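Local coordinates for protein SM80.1 Vicilin (Solanum melongena, PDB 5VF5) that probably serves as a seed storage protein of the 7S vicilin family, built from two cupin domains, and carries a bound copper ion, at residues Ile46-Arg50 against Pro132-Gln136; Gly69-Val75 against Asp99-Gly105. One frame throughout, in Å; residues are numbered along the deposited sequence. Where two conformers were deposited one is given.

Interaction 1: Ile46-Arg50 against Pro132-Gln136; sequences IEKFR and PGQVQ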
loop_
_atom_site.group_PDB
_atom_site.type_symbol
_atom_site.label_atom_id
_atom_site.label_comp_id
_atom_site.label_asym_id
_atom_site.label_seq_id
_atom_site.Cartn_x
_atom_site.Cartn_y
_atom_site.Cartn_z
ATOM N N ILE A 46 -13.825 4.853 2.670
ATOM C CA ILE A 46 -12.883 3.815 2.284
ATOM C C ILE A 46 -13.080 2.524 3.069
ATOM O O ILE A 46 -12.168 1.701 3.125
ATOM C CB ILE A 46 -11.426 4.315 2.336
ATOM C CG1 ILE A 46 -10.968 4.662 3.758
ATOM C CG2 ILE A 46 -11.253 5.465 1.371
ATOM C CD1 ILE A 46 -9.461 4.912 3.856
ATOM N N GLU A 47 -14.274 2.339 3.638
ATOM C CA GLU A 47 -14.547 1.190 4.526
ATOM C C GLU A 47 -14.254 -0.212 3.935
ATOM O O GLU A 47 -13.947 -1.159 4.635
ATOM C CB GLU A 47 -16.008 1.202 5.019
ATOM C CG GLU A 47 -16.396 0.050 5.935
ATOM C CD GLU A 47 -17.869 0.024 6.334
ATOM O OE1 GLU A 47 -18.715 0.600 5.611
ATOM O OE2 GLU A 47 -18.200 -0.623 7.374
ATOM N N LYS A 48 -14.389 -0.286 2.592
ATOM C CA LYS A 48 -14.207 -1.600 1.952
ATOM C C LYS A 48 -12.749 -2.013 1.800
ATOM O O LYS A 48 -12.461 -3.192 1.459
ATOM C CB LYS A 48 -14.948 -1.706 0.628
ATOM C CG LYS A 48 -16.460 -1.728 0.764
ATOM C CD LYS A 48 -17.145 -1.881 -0.582
ATOM C CE LYS A 48 -18.642 -2.018 -0.420
ATOM N NZ LYS A 48 -19.282 -2.169 -1.745
ATOM N N PHE A 49 -11.830 -1.066 2.032
ATOM C CA PHE A 49 -10.432 -1.304 1.737
ATOM C C PHE A 49 -9.648 -1.668 2.999
ATOM O O PHE A 49 -9.929 -1.175 4.101
ATOM C CB PHE A 49 -9.811 -0.107 1.061
ATOM C CG PHE A 49 -10.281 0.114 -0.349
ATOM C CD1 PHE A 49 -9.663 -0.516 -1.392
ATOM C CD2 PHE A 49 -11.389 0.904 -0.600
ATOM C CE1 PHE A 49 -10.107 -0.346 -2.687
ATOM C CE2 PHE A 49 -11.845 1.073 -1.902
ATOM C CZ PHE A 49 -11.181 0.474 -2.933
ATOM N N ARG A 50 -8.682 -2.559 2.844
ATOM C CA ARG A 50 -7.756 -2.894 3.912
ATOM C C ARG A 50 -6.352 -2.780 3.389
ATOM O O ARG A 50 -6.104 -3.121 2.201
ATOM C CB ARG A 50 -8.008 -4.293 4.422
ATOM C CG ARG A 50 -9.401 -4.548 4.991
ATOM C CD ARG A 50 -9.682 -3.808 6.287
ATOM N NE ARG A 50 -8.970 -4.390 7.411
ATOM C CZ ARG A 50 -9.354 -5.472 8.091
ATOM N NH1 ARG A 50 -10.462 -6.134 7.740
ATOM N NH2 ARG A 50 -8.627 -5.903 9.121
ATOM N N PRO A 132 -18.593 -5.363 4.105
ATOM C CA PRO A 132 -17.662 -4.277 3.838
ATOM C C PRO A 132 -16.442 -4.290 4.734
ATOM O O PRO A 132 -16.538 -4.288 5.989
ATOM C CB PRO A 132 -18.534 -3.024 4.029
ATOM C CG PRO A 132 -19.853 -3.490 3.504
ATOM C CD PRO A 132 -19.978 -4.866 4.117
ATOM N N GLY A 133 -15.291 -4.286 4.070
ATOM C CA GLY A 133 -14.021 -4.232 4.784
ATOM C C GLY A 133 -13.538 -5.557 5.323
ATOM O O GLY A 133 -12.425 -5.602 5.853
ATOM N N GLN A 134 -14.317 -6.631 5.217
ATOM C CA GLN A 134 -13.921 -7.934 5.757
ATOM C C GLN A 134 -13.173 -8.686 4.675
ATOM O O GLN A 134 -13.741 -8.990 3.643
ATOM C CB GLN A 134 -15.149 -8.739 6.240
ATOM C CG GLN A 134 -15.644 -8.309 7.626
ATOM C CD GLN A 134 -16.809 -9.127 8.201
ATOM O OE1 GLN A 134 -17.239 -10.172 7.667
ATOM N NE2 GLN A 134 -17.338 -8.632 9.300
ATOM N N VAL A 135 -11.894 -8.959 4.900
ATOM C CA VAL A 135 -11.070 -9.743 3.975
ATOM C C VAL A 135 -10.382 -10.854 4.779
ATOM O O VAL A 135 -9.652 -10.598 5.732
ATOM C CB VAL A 135 -9.980 -8.877 3.317
ATOM C CG1 VAL A 135 -9.217 -9.670 2.237
ATOM C CG2 VAL A 135 -10.570 -7.594 2.753
ATOM N N GLN A 136 -10.658 -12.086 4.366
ATOM C CA GLN A 136 -10.226 -13.281 5.048
ATOM C C GLN A 136 -9.352 -14.135 4.163
ATOM O O GLN A 136 -9.497 -14.115 2.936
ATOM C CB GLN A 136 -11.453 -14.099 5.508
ATOM C CG GLN A 136 -12.235 -13.457 6.650
ATOM C CD GLN A 136 -11.474 -13.452 7.967
ATOM O OE1 GLN A 136 -10.957 -14.470 8.391
ATOM N NE2 GLN A 136 -11.399 -12.293 8.615
HETATM O O HOH W 1 -11.648 -9.037 8.202
#

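Interaction 2: Gly69-Val75 against Asp99-Gly105; sequences GEAIFVV and DVLRLHG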
loop_
_atom_site.group_PDB
_atom_site.type_symbol
_atom_site.label_atom_id
_atom_site.label_comp_id
_atom_site.label_asym_id
_atom_site.label_seq_id
_atom_site.Cartn_x
_atom_site.Cartn_y
_atom_site.Cartn_z
ATOM N N GLY A 69 -10.714 -10.957 -1.137
ATOM C CA GLY A 69 -10.607 -9.566 -1.560
ATOM C C GLY A 69 -9.810 -9.465 -2.827
ATOM O O GLY A 69 -8.945 -10.275 -3.052
ATOM N N GLU A 70 -10.143 -8.485 -3.637
ATOM C CA GLU A 70 -9.356 -8.108 -4.797
ATOM C C GLU A 70 -8.144 -7.319 -4.294
ATOM O O GLU A 70 -8.329 -6.386 -3.514
ATOM C CB GLU A 70 -10.249 -7.192 -5.662
ATOM C CG GLU A 70 -11.580 -7.819 -6.057
ATOM C CD GLU A 70 -11.399 -8.970 -7.009
ATOM O OE1 GLU A 70 -10.336 -9.031 -7.630
ATOM O OE2 GLU A 70 -12.298 -9.806 -7.110
ATOM N N ALA A 71 -6.946 -7.639 -4.743
ATOM C CA ALA A 71 -5.747 -7.091 -4.159
ATOM C C ALA A 71 -4.830 -6.446 -5.159
ATOM O O ALA A 71 -4.828 -6.813 -6.353
ATOM C CB ALA A 71 -4.977 -8.138 -3.352
ATOM N N ILE A 72 -3.997 -5.567 -4.660
ATOM C CA ILE A 72 -2.844 -5.046 -5.383
ATOM C C ILE A 72 -1.633 -5.253 -4.482
ATOM O O ILE A 72 -1.642 -4.814 -3.321
ATOM C CB ILE A 72 -2.961 -3.548 -5.697
ATOM C CG1 ILE A 72 -4.221 -3.265 -6.502
ATOM C CG2 ILE A 72 -1.722 -3.095 -6.427
ATOM C CD1 ILE A 72 -4.474 -1.804 -6.706
ATOM N N PHE A 73 -0.644 -5.991 -4.973
ATOM C CA PHE A 73 0.608 -6.245 -4.270
ATOM C C PHE A 73 1.650 -5.270 -4.794
ATOM O O PHE A 73 1.818 -5.147 -6.011
ATOM C CB PHE A 73 1.119 -7.683 -4.507
ATOM C CG PHE A 73 0.469 -8.779 -3.728
ATOM C CD1 PHE A 73 -0.815 -8.702 -3.222
ATOM C CD2 PHE A 73 1.179 -9.951 -3.510
ATOM C CE1 PHE A 73 -1.355 -9.744 -2.507
ATOM C CE2 PHE A 73 0.629 -10.995 -2.795
ATOM C CZ PHE A 73 -0.647 -10.891 -2.312
ATOM N N VAL A 74 2.407 -4.648 -3.920
ATOM C CA VAL A 74 3.511 -3.777 -4.268
ATOM C C VAL A 74 4.744 -4.226 -3.528
ATOM O O VAL A 74 4.779 -4.267 -2.300
ATOM C CB VAL A 74 3.206 -2.314 -3.939
ATOM C CG1 VAL A 74 4.351 -1.386 -4.369
ATOM C CG2 VAL A 74 1.905 -1.883 -4.551
ATOM N N VAL A 75 5.794 -4.611 -4.255
ATOM C CA VAL A 75 7.019 -5.045 -3.598
ATOM C C VAL A 75 7.831 -3.847 -3.124
ATOM O O VAL A 75 8.234 -2.995 -3.916
ATOM C CB VAL A 75 7.877 -5.925 -4.511
ATOM C CG1 VAL A 75 9.113 -6.400 -3.796
ATOM C CG2 VAL A 75 7.068 -7.105 -4.979
ATOM N N ASP A 99 7.782 -3.620 -8.184
ATOM C CA ASP A 99 6.761 -4.313 -8.966
ATOM C C ASP A 99 5.379 -4.142 -8.336
ATOM O O ASP A 99 5.226 -4.210 -7.090
ATOM C CB ASP A 99 7.049 -5.791 -9.081
ATOM C CG ASP A 99 8.148 -6.136 -10.080
ATOM O OD1 ASP A 99 8.583 -5.285 -10.910
ATOM O OD2 ASP A 99 8.554 -7.331 -10.053
ATOM N N VAL A 100 4.409 -3.949 -9.195
ATOM C CA VAL A 100 3.004 -3.846 -8.879
ATOM C C VAL A 100 2.258 -4.959 -9.562
ATOM O O VAL A 100 2.415 -5.141 -10.759
ATOM C CB VAL A 100 2.415 -2.497 -9.329
ATOM C CG1 VAL A 100 0.936 -2.410 -8.995
ATOM C CG2 VAL A 100 3.203 -1.324 -8.744
ATOM N N LEU A 101 1.416 -5.702 -8.825
ATOM C CA LEU A 101 0.691 -6.841 -9.364
ATOM C C LEU A 101 -0.735 -6.790 -8.893
ATOM O O LEU A 101 -0.976 -6.768 -7.672
ATOM C CB LEU A 101 1.340 -8.162 -8.929
ATOM C CG LEU A 101 0.725 -9.422 -9.495
ATOM C CD1 LEU A 101 0.993 -9.581 -10.969
ATOM C CD2 LEU A 101 1.249 -10.625 -8.718
ATOM N N ARG A 102 -1.685 -6.745 -9.822
ATOM C CA ARG A 102 -3.106 -6.920 -9.480
ATOM C C ARG A 102 -3.389 -8.414 -9.373
ATOM O O ARG A 102 -3.125 -9.178 -10.292
ATOM C CB ARG A 102 -3.943 -6.278 -10.568
ATOM C CG ARG A 102 -5.427 -6.455 -10.450
ATOM C CD ARG A 102 -6.052 -5.433 -9.533
ATOM N NE ARG A 102 -7.483 -5.640 -9.636
ATOM C CZ ARG A 102 -8.162 -6.577 -8.989
ATOM N NH1 ARG A 102 -7.582 -7.306 -8.029
ATOM N NH2 ARG A 102 -9.440 -6.727 -9.224
ATOM N N LEU A 103 -3.938 -8.816 -8.219
ATOM C CA LEU A 103 -4.302 -10.204 -7.970
ATOM C C LEU A 103 -5.827 -10.289 -7.816
ATOM O O LEU A 103 -6.442 -9.717 -6.858
ATOM C CB LEU A 103 -3.644 -10.658 -6.661
ATOM C CG LEU A 103 -3.730 -12.129 -6.352
ATOM C CD1 LEU A 103 -2.930 -12.966 -7.348
ATOM C CD2 LEU A 103 -3.254 -12.344 -4.906
ATOM N N HIS A 104 -6.449 -11.030 -8.691
ATOM C CA HIS A 104 -7.879 -11.224 -8.621
ATOM C C HIS A 104 -8.258 -11.943 -7.327
ATOM O O HIS A 104 -7.580 -12.864 -6.864
ATOM C CB HIS A 104 -8.373 -12.057 -9.838
ATOM C CG HIS A 104 -8.378 -11.305 -11.116
ATOM N ND1 HIS A 104 -9.374 -10.417 -11.450
ATOM C CD2 HIS A 104 -7.505 -11.314 -12.155
ATOM C CE1 HIS A 104 -9.116 -9.907 -12.647
ATOM N NE2 HIS A 104 -7.984 -10.431 -13.094
ATOM N N GLY A 105 -9.371 -11.538 -6.766
ATOM C CA GLY A 105 -9.914 -12.219 -5.613
ATOM C C GLY A 105 -10.108 -13.684 -5.895
ATOM O O GLY A 105 -10.426 -14.075 -7.018
HETATM O O HOH W 2 -6.706 -11.592 -4.042
HETATM O O HOH W 3 -11.890 -10.524 -9.918
#

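Interaction 1: Ile46-Arg50 against Pro132-Gln136
Pro132 lies a few residues into the loop that follows strand 120-128, and its ring lies against the type I turn formed by Ile46 to Phe49. Pro132 CB comes 3.9 Å from Glu47 CD and 4.1 Å from Lys48 CG, so the rigid apolar ring packs against the carboxylate carbon of Glu47 and a methylene of Lys48; the carboxylate of Glu47 meanwhile forms a salt bridge with Lys35. Next comes Gly133, whose CA sits 3.1 Å from Glu47 O. A side chain here would collide with that carbonyl, and the backbone adopts a positive phi of 81°, so glycine suits the place on both counts. The turn leads directly into strand 49-56 of the N-terminal cupin beta-barrel, and the loop therefore packs across the entrance to one of its strands. Arg50, the second residue of that strand, reaches back through NH1 to Gly133 O at 2.8 Å, while its NH2 bonds to Leu33 O; the long side chain carries a guanidinium with several N-H donors, enough to serve carbonyls of both loops. Beyond Gln134, which points away, Val135 turns inward and sets CG2 4.0 Å from Arg50 CG, a branched apolar group against the methylenes of the arginine. One water accepts from Arg50 NH1 at 3.2 Å and from Gln136 NE2 at 3.3 Å.

Interaction 2: Gly69-Val75 against Asp99-Gly105
This is an antiparallel strand pairing at one edge of a six-stranded sheet in the N-terminal cupin beta-barrel: strand 100-103 is outermost within the chain and strand 69-77 lies next to it. Ala71 with Leu103 and Phe73 with Leu101 are hydrogen-bonded pairs, with reciprocal bonds such as Phe73 N to Leu101 O at 2.8 Å and Leu101 N to Phe73 O at 2.9 Å. Their side chains share one face, where Phe73 CZ packs 4.0 Å from Leu103 CD2. Ile72 and Val74 face the other way with Val100, Ile72 CG2 meeting Val100 CG1 at 3.8 Å; beta-branched residues suit the extended backbone, and strands 243-250 and 337-344 of the second cupin domain cover this face. Arg102, also salt-bridged to Asp240, is long enough to reach Glu70, its NH2 lying 2.9 Å from Glu70 OE1. Past the strand end, Gly105 comes close without a side chain to clash with the carboxylate, and Gly105 N donates to Glu70 OE1 at 2.8 Å.

Both contacts belong to the N-terminal cupin domain and reach the same antiparallel sheet, with their centres about 15 Å apart. Along the chain they are nested: 46-50 comes first, then both segments of interaction 2, and 132-136 closes the outer loop. Strand 120-128 joins them across the sheet, since it lies between strands 49-56 and 69-77 and then runs on into the 132-136 loop. Interaction 2 pairs strands at the sheet edge, whereas interaction 1 packs loop against turn where strand 49-56 begins. They touch directly where Val135 CG1 packs 3.9 Å from Gly69 N. Side chains of both also meet strand 337-344, tying this sheet to the second cupin domain.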